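Local coordinates for protein pyruvate kinase 1 (Trypanosoma brucei brucei, PDB 4KCT) that catalyses the transfer of phosphate from phosphoenolpyruvate to ADP, yielding pyruvate and ATP, and also has an intrinsic decarboxylase activity, at residues I259-R263 against G264-V268; P307-R311 against A312-D316. All coordinates share one frame; numbering follows the deposited sequence.

Contact 1. Residues I259-R263 against G264-V268; sequences IMVAR and GDLGV. With MG (magnesium ion), chain C; PYR (pyruvic acid), chain E.
L266 and A262 meet where strand 258-262 of the TIM barrel turns into the short helix 263-269, whose N-terminus holds pyruvate. A262 is the N-cap: L266 N lies in the plane of the A262 carbonyl and donates to its O at 3.1 Å, and CB of L266 rests against the same oxygen. With CG anti to the backbone N (chi1 -171°), L266 sends its CD2 to the neighbourhood of V261 CG1, a loose apolar touch. The following i-to-i+4 bond runs from G267 N to R263 O, from well above the carbonyl plane. Two amides of the helix's first turn serve the ligand: G264 N donates to pyruvate O at 2.8 Å, and D265 N to OXT at 2.7 Å. Glycine suits position 264 because a CB there would collide with pyruvate O. The methyl of A262 packs against pyruvate C and CA, while M260, bent at its chi3, brings SD to the ligand methyl. The R263 side chain leads away from the helix to D316, A296 O, T297 O and Q279. D265 supplies one magnesium ligand, OD1 at 2.0 Å; E241, two waters and pyruvate OXT and O3 supply the others.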
loop_
_atom_site.group_PDB
_atom_site.type_symbol
_atom_site.label_atom_id
_atom_site.label_comp_id
_atom_site.label_asym_id
_atom_site.label_seq_id
_atom_site.Cartn_x
_atom_site.Cartn_y
_atom_site.Cartn_z
ATOM N N ILE A 259 -1.540 -28.841 10.472
ATOM C CA ILE A 259 -1.788 -28.454 11.865
ATOM C C ILE A 259 -3.293 -28.529 12.138
ATOM O O ILE A 259 -4.080 -28.214 11.275
ATOM C CB ILE A 259 -1.316 -27.009 12.117
ATOM C CG1 ILE A 259 0.203 -26.900 11.906
ATOM C CG2 ILE A 259 -1.759 -26.532 13.500
ATOM C CD1 ILE A 259 1.004 -27.689 12.961
ATOM N N MET A 260 -3.680 -28.965 13.331
ATOM C CA MET A 260 -5.046 -28.727 13.781
ATOM C C MET A 260 -5.051 -27.787 14.961
ATOM O O MET A 260 -4.307 -27.964 15.902
ATOM C CB MET A 260 -5.742 -30.053 14.173
ATOM C CG MET A 260 -7.125 -29.807 14.744
ATOM S SD MET A 260 -7.808 -31.219 15.631
ATOM C CE MET A 260 -7.776 -32.468 14.347
ATOM N N VAL A 261 -5.893 -26.768 14.899
ATOM C CA VAL A 261 -6.115 -25.921 16.047
ATOM C C VAL A 261 -7.152 -26.592 16.940
ATOM O O VAL A 261 -8.338 -26.608 16.612
ATOM C CB VAL A 261 -6.606 -24.502 15.616
ATOM C CG1 VAL A 261 -6.814 -23.601 16.841
ATOM C CG2 VAL A 261 -5.605 -23.876 14.642
ATOM N N ALA A 262 -6.679 -27.296 17.967
ATOM C CA ALA A 262 -7.532 -28.206 18.715
ATOM C C ALA A 262 -8.152 -27.444 19.894
ATOM O O ALA A 262 -7.591 -27.407 20.984
ATOM C CB ALA A 262 -6.723 -29.402 19.206
ATOM N N ARG A 263 -9.201 -26.686 19.601
ATOM C CA ARG A 263 -9.650 -25.612 20.485
ATOM C C ARG A 263 -10.216 -26.084 21.821
ATOM O O ARG A 263 -10.292 -25.305 22.755
ATOM C CB ARG A 263 -10.658 -24.720 19.777
ATOM C CG ARG A 263 -10.030 -23.971 18.611
ATOM C CD ARG A 263 -11.015 -22.986 18.032
ATOM N NE ARG A 263 -12.321 -23.598 17.753
ATOM C CZ ARG A 263 -13.341 -22.925 17.240
ATOM N NH1 ARG A 263 -13.187 -21.643 16.941
ATOM N NH2 ARG A 263 -14.550 -23.481 17.169
ATOM N N GLY A 264 -10.633 -27.353 21.890
ATOM C CA GLY A 264 -11.216 -27.907 23.119
ATOM C C GLY A 264 -10.190 -27.918 24.228
ATOM O O GLY A 264 -10.295 -27.154 25.211
ATOM N N ASP A 265 -9.132 -28.698 24.028
ATOM C CA ASP A 265 -8.040 -28.742 24.999
ATOM C C ASP A 265 -7.330 -27.383 25.117
ATOM O O ASP A 265 -6.919 -26.952 26.211
ATOM C CB ASP A 265 -7.067 -29.872 24.633
ATOM C CG ASP A 265 -7.574 -31.252 25.101
ATOM O OD1 ASP A 265 -7.683 -32.200 24.271
ATOM O OD2 ASP A 265 -8.008 -31.328 26.267
ATOM N N LEU A 266 -7.157 -26.709 23.992
ATOM C CA LEU A 266 -6.427 -25.451 24.013
ATOM C C LEU A 266 -7.091 -24.455 24.961
ATOM O O LEU A 266 -6.403 -23.723 25.681
ATOM C CB LEU A 266 -6.305 -24.857 22.591
ATOM C CG LEU A 266 -5.399 -23.658 22.418
ATOM C CD1 LEU A 266 -3.985 -23.987 22.910
ATOM C CD2 LEU A 266 -5.361 -23.245 20.942
ATOM N N GLY A 267 -8.428 -24.371 24.900
ATOM C CA GLY A 267 -9.185 -23.380 25.667
ATOM C C GLY A 267 -9.367 -23.779 27.138
ATOM O O GLY A 267 -9.931 -23.022 27.933
ATOM N N VAL A 268 -8.830 -24.942 27.500
ATOM C CA VAL A 268 -8.652 -25.325 28.895
ATOM C C VAL A 268 -7.234 -24.984 29.358
ATOM O O VAL A 268 -7.036 -24.444 30.455
ATOM C CB VAL A 268 -8.911 -26.843 29.076
ATOM C CG1 VAL A 268 -8.398 -27.333 30.429
ATOM C CG2 VAL A 268 -10.392 -27.159 28.882
HETATM MG MG MG C . -7.869 -32.412 22.314
HETATM C C PYR E . -9.631 -30.734 21.001
HETATM O O PYR E . -10.309 -29.773 20.543
HETATM O OXT PYR E . -9.051 -30.623 22.118
HETATM C CA PYR E . -9.402 -31.952 20.163
HETATM O O3 PYR E . -8.762 -32.917 20.618
HETATM C CB PYR E . -9.852 -31.957 18.724
HETATM O O HOH W 1 -6.400 -34.182 22.560
HETATM O O HOH W 2 -9.353 -33.749 23.060
#

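Contact 2. Residues P307-R311 against A312-D316; sequences PRPTR and AEVSD
E313 OE1 is gripped by two donors: T310 N at 2.9 Å, with an N-H...O angle of 169°, and the hydroxyl of S302 from the preceding loop. The amide reaches OE1 from above the carboxylate plane. In return E313 N donates to T310 OG1 at 3.2 Å, which makes the pair a capping box at the start of helix 311-323. Threonine suits the N-cap because its short side chain carries a hydroxyl oxygen able to accept a first-turn amide; chi1 of 68° sets OG1 where E313 N can reach it, while glutamate three residues on is long enough to fold back to the N-cap amide. T310 O takes the first regular helical bond, from V314 N, and R311 O the next, from S315 N at 3.2 Å. On another side of the turn the ring of P309 crosses V314 obliquely, CG against CG2 at 3.6 Å. R311 bends at its second torsion (chi2 -59°) and leads its guanidinium to the second subunit, where D146 is one of its partners. The box thus fixes both the helix start and the E313 carboxylate, whose negative charge would probably be stabilised by the helix dipole.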
loop_
_atom_site.group_PDB
_atom_site.type_symbol
_atom_site.label_atom_id
_atom_site.label_comp_id
_atom_site.label_asym_id
_atom_site.label_seq_id
_atom_site.Cartn_x
_atom_site.Cartn_y
_atom_site.Cartn_z
ATOM N N PRO A 307 -31.946 -28.645 15.347
ATOM C CA PRO A 307 -31.926 -28.792 13.910
ATOM C C PRO A 307 -31.309 -27.564 13.198
ATOM O O PRO A 307 -31.127 -27.585 11.986
ATOM C CB PRO A 307 -33.431 -28.932 13.547
ATOM C CG PRO A 307 -34.140 -28.253 14.654
ATOM C CD PRO A 307 -33.316 -28.512 15.889
ATOM N N ARG A 308 -31.027 -26.503 13.953
ATOM C CA ARG A 308 -30.377 -25.297 13.390
ATOM C C ARG A 308 -29.301 -24.847 14.356
ATOM O O ARG A 308 -29.398 -25.111 15.550
ATOM C CB ARG A 308 -31.410 -24.159 13.223
ATOM C CG ARG A 308 -32.509 -24.445 12.204
ATOM C CD ARG A 308 -33.513 -23.286 12.123
ATOM N NE ARG A 308 -32.952 -22.042 12.667
ATOM C CZ ARG A 308 -32.863 -20.891 11.998
ATOM N NH1 ARG A 308 -33.302 -20.803 10.745
ATOM N NH2 ARG A 308 -32.311 -19.832 12.575
ATOM N N PRO A 309 -28.291 -24.127 13.855
ATOM C CA PRO A 309 -27.188 -23.696 14.725
ATOM C C PRO A 309 -27.529 -22.342 15.378
ATOM O O PRO A 309 -28.490 -21.686 14.975
ATOM C CB PRO A 309 -26.028 -23.525 13.731
ATOM C CG PRO A 309 -26.720 -23.068 12.477
ATOM C CD PRO A 309 -27.984 -23.900 12.426
ATOM N N THR A 310 -26.774 -21.946 16.393
ATOM C CA THR A 310 -26.965 -20.617 16.981
ATOM C C THR A 310 -26.258 -19.588 16.092
ATOM O O THR A 310 -25.477 -19.944 15.210
ATOM C CB THR A 310 -26.356 -20.516 18.394
ATOM O OG1 THR A 310 -24.921 -20.592 18.290
ATOM C CG2 THR A 310 -26.870 -21.679 19.309
ATOM N N ARG A 311 -26.496 -18.308 16.356
ATOM C CA ARG A 311 -25.890 -17.267 15.529
ATOM C C ARG A 311 -24.366 -17.245 15.714
ATOM O O ARG A 311 -23.625 -16.960 14.766
ATOM C CB ARG A 311 -26.504 -15.895 15.845
ATOM C CG ARG A 311 -28.018 -15.866 15.771
ATOM C CD ARG A 311 -28.532 -16.273 14.384
ATOM N NE ARG A 311 -30.015 -16.208 14.290
ATOM C CZ ARG A 311 -30.832 -17.207 14.626
ATOM N NH1 ARG A 311 -30.334 -18.308 15.211
ATOM N NH2 ARG A 311 -32.158 -17.050 14.548
ATOM N N ALA A 312 -23.907 -17.546 16.921
ATOM C CA ALA A 312 -22.442 -17.560 17.221
ATOM C C ALA A 312 -21.774 -18.677 16.448
ATOM O O ALA A 312 -20.638 -18.540 16.001
ATOM C CB ALA A 312 -22.201 -17.776 18.720
ATOM N N GLU A 313 -22.475 -19.804 16.309
ATOM C CA GLU A 313 -21.927 -20.942 15.599
ATOM C C GLU A 313 -21.747 -20.662 14.112
ATOM O O GLU A 313 -20.707 -21.003 13.504
ATOM C CB GLU A 313 -22.791 -22.196 15.859
ATOM C CG GLU A 313 -22.476 -22.787 17.228
ATOM C CD GLU A 313 -23.583 -23.670 17.800
ATOM O OE1 GLU A 313 -24.651 -23.849 17.132
ATOM O OE2 GLU A 313 -23.408 -24.117 18.966
ATOM N N VAL A 314 -22.740 -20.047 13.505
ATOM C CA VAL A 314 -22.597 -19.682 12.121
ATOM C C VAL A 314 -21.399 -18.782 11.929
ATOM O O VAL A 314 -20.586 -18.979 11.006
ATOM C CB VAL A 314 -23.859 -19.005 11.576
ATOM C CG1 VAL A 314 -23.565 -18.398 10.207
ATOM C CG2 VAL A 314 -24.981 -20.019 11.487
ATOM N N SER A 315 -21.252 -17.796 12.805
ATOM C CA SER A 315 -20.166 -16.860 12.634
ATOM C C SER A 315 -18.776 -17.504 12.882
ATOM O O SER A 315 -17.812 -17.202 12.186
ATOM C CB SER A 315 -20.391 -15.618 13.472
ATOM O OG SER A 315 -19.441 -15.489 14.479
ATOM N N ASP A 316 -18.714 -18.440 13.817
ATOM C CA ASP A 316 -17.480 -19.189 14.073
ATOM C C ASP A 316 -17.007 -19.917 12.802
ATOM O O ASP A 316 -15.807 -19.880 12.451
ATOM C CB ASP A 316 -17.742 -20.214 15.192
ATOM C CG ASP A 316 -16.461 -20.901 15.686
ATOM O OD1 ASP A 316 -15.412 -20.233 15.847
ATOM O OD2 ASP A 316 -16.500 -22.125 15.883
#

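Overall arrangement
Contacts 1 and 2 follow one another along the barrel domain, their centres about 19 Å apart, and a salt bridge joins them directly: R263 NH2 lies 2.7 Å from D316 OD2. Contact 1 forms part of the pyruvate and magnesium site, where T297 and K239 also bond the ligand. Contact 2 opens the helix that carries D316, so it connects to that site through R263, itself a pocket residue. The two also meet between subunits: R311 of one chain bonds R263 O and G264 O of a neighbouring subunit, so the subunit interface meets the same short helix whose amides hold pyruvate.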